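Local coordinates for type IV pilus secretin PilQ family protein (Vibrio cholerae, PDB 6W6M), which forms the outer-membrane secretin channel of the type IVa competence pilus, required for natural competence, through which the pilus probably passes, at the interface of chains A and B. Residues are numbered along the deposited sequence; one frame, centred on the assembly and turned at random. Chains: chain A/B, Type IV pilus secretin PilQ family protein.

The interface of chains A and B. Residues chain A 261-263, 293; chain B 431, 469.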
ATOM      1  N   PHE A 261       6.556  45.508  31.259  1.00 94.28           N
ATOM      2  CA  PHE A 261       7.914  44.978  31.181  1.00 94.28           C
ATOM      3  C   PHE A 261       7.961  43.486  30.878  1.00 94.28           C
ATOM      4  O   PHE A 261       9.046  42.966  30.649  1.00 94.28           O
ATOM      5  CB  PHE A 261       8.748  45.233  32.449  1.00 94.28           C
ATOM      6  CG  PHE A 261       9.076  46.665  32.674  1.00 94.28           C
ATOM      7  CD1 PHE A 261       9.830  47.364  31.757  1.00 94.28           C
ATOM      8  CD2 PHE A 261       8.649  47.313  33.811  1.00 94.28           C
ATOM      9  CE1 PHE A 261      10.136  48.682  31.966  1.00 94.28           C
ATOM     10  CE2 PHE A 261       8.954  48.628  34.021  1.00 94.28           C
ATOM     11  CZ  PHE A 261       9.699  49.314  33.099  1.00 94.28           C
ATOM     12  N   ALA A 262       6.838  42.783  30.843  1.00 92.86           N
ATOM     13  CA  ALA A 262       6.850  41.365  30.530  1.00 92.86           C
ATOM     14  C   ALA A 262       5.651  41.058  29.654  1.00 92.86           C
ATOM     15  O   ALA A 262       4.677  41.808  29.632  1.00 92.86           O
ATOM     16  CB  ALA A 262       6.830  40.509  31.797  1.00 92.86           C
ATOM     17  N   LYS A 263       5.739  39.964  28.908  1.00 93.08           N
ATOM     18  CA  LYS A 263       4.618  39.541  28.084  1.00 93.08           C
ATOM     19  C   LYS A 263       3.560  38.869  28.943  1.00 93.08           C
ATOM     20  O   LYS A 263       3.871  38.040  29.796  1.00 93.08           O
ATOM     21  CB  LYS A 263       5.078  38.576  26.997  1.00 93.08           C
ATOM     22  CG  LYS A 263       6.127  39.106  26.068  1.00 93.08           C
ATOM     23  CD  LYS A 263       6.265  38.187  24.873  1.00 93.08           C
ATOM     24  CE  LYS A 263       7.472  38.544  24.035  1.00 93.08           C
ATOM     25  NZ  LYS A 263       8.734  38.254  24.753  1.00 93.08           N
ATOM     26  N   ASN A 293      -2.061  44.103  26.493  1.00 91.23           N
ATOM     27  CA  ASN A 293      -1.111  43.425  27.380  1.00 91.23           C
ATOM     28  C   ASN A 293      -1.668  43.318  28.802  1.00 91.23           C
ATOM     29  O   ASN A 293      -1.143  43.909  29.744  1.00 91.23           O
ATOM     30  CB  ASN A 293       0.246  44.138  27.371  1.00 91.23           C
ATOM     31  CG  ASN A 293       1.345  43.327  28.034  1.00 91.23           C
ATOM     32  OD1 ASN A 293       1.333  42.105  28.010  1.00 91.23           O
ATOM     33  ND2 ASN A 293       2.299  44.012  28.629  1.00 91.23           N
TER
ATOM     34  N   LYS B 431       2.034  46.004  19.961  1.00 77.29           N
ATOM     35  CA  LYS B 431       1.857  44.562  20.173  1.00 77.29           C
ATOM     36  C   LYS B 431       1.365  43.843  18.920  1.00 77.29           C
ATOM     37  O   LYS B 431       0.765  42.775  18.997  1.00 77.29           O
ATOM     38  CB  LYS B 431       0.919  44.277  21.347  1.00 77.29           C
ATOM     39  CG  LYS B 431       1.383  44.754  22.712  1.00 77.29           C
ATOM     40  CD  LYS B 431       2.520  43.933  23.253  1.00 77.29           C
ATOM     41  CE  LYS B 431       2.233  42.459  23.160  1.00 77.29           C
ATOM     42  NZ  LYS B 431       2.756  41.717  24.329  1.00 77.29           N
ATOM     43  N   GLN B 469       6.642  46.743  21.745  1.00 74.67           N
ATOM     44  CA  GLN B 469       5.892  46.816  22.995  1.00 74.67           C
ATOM     45  C   GLN B 469       6.329  48.054  23.764  1.00 74.67           C
ATOM     46  O   GLN B 469       7.521  48.242  23.999  1.00 74.67           O
ATOM     47  CB  GLN B 469       6.103  45.561  23.845  1.00 74.67           C
ATOM     48  CG  GLN B 469       5.387  45.604  25.177  1.00 74.67           C
ATOM     49  CD  GLN B 469       5.604  44.375  26.034  1.00 74.67           C
ATOM     50  OE1 GLN B 469       5.602  43.251  25.547  1.00 74.67           O
ATOM     51  NE2 GLN B 469       5.786  44.588  27.325  1.00 74.67           N
TER
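A:Ala262 O, a backbone carbonyl oxygen, takes a weak hydrogen bond from the side-chain amide A:Asn293 ND2 at 3.4 Å. The amide nitrogen B:Gln469 NE2 of the neighbouring subunit stands 3.8 Å from the same A:Ala262 O, close but beyond bonding distance. This is a small subunit–subunit patch in a bacterial secretin of the PilQ subfamily, whose deposited assembly holds fourteen copies. Chain A offers loop residues: A:Phe261 to A:Lys263 lead into helix 264-271, and A:Asn293 sits just ahead of strand 294-299. Chain B supplies B:Gln469, near the end of the long strand 456-471, and B:Lys431, in the loop between strands 404-429 and 434-438. The two carboxamides approach through their nitrogens, A:Asn293 ND2 lying 3.8 Å from B:Gln469 NE2. Their side chains run nearly perpendicular, and the amide planes are turned 50° against each other, so the groups neither stack nor pair face to face. B:Gln469 reaches this point because its chain is fully stretched, CG anti to the backbone N (chi1 178°) and straight beyond it. On the chain B side, the amide oxygen B:Gln469 OE1 receives a weak hydrogen bond from the terminal side-chain nitrogen B:Lys431 NZ at 3.5 Å, which may help to set which way the glutamine amide is turned. B:Lys431 is folded rather than extended, with bends at chi2, chi3 and chi4 that swing its tip toward the glutamine. The same B:Lys431 NZ comes 4.0 Å from A:Asn293 OD1, where a lysine charge might favour the side-chain oxygen of A:Asn293 facing it. A:Lys263 flanks the glutamine through its aliphatic part, with A:Lys263 CG 4.2 Å from B:Gln469 OE1. Its terminal nitrogen points away, A:Lys263 NZ lying 6.9 Å from B:Lys431 NZ, a spacing that probably eases repulsion between the like charges.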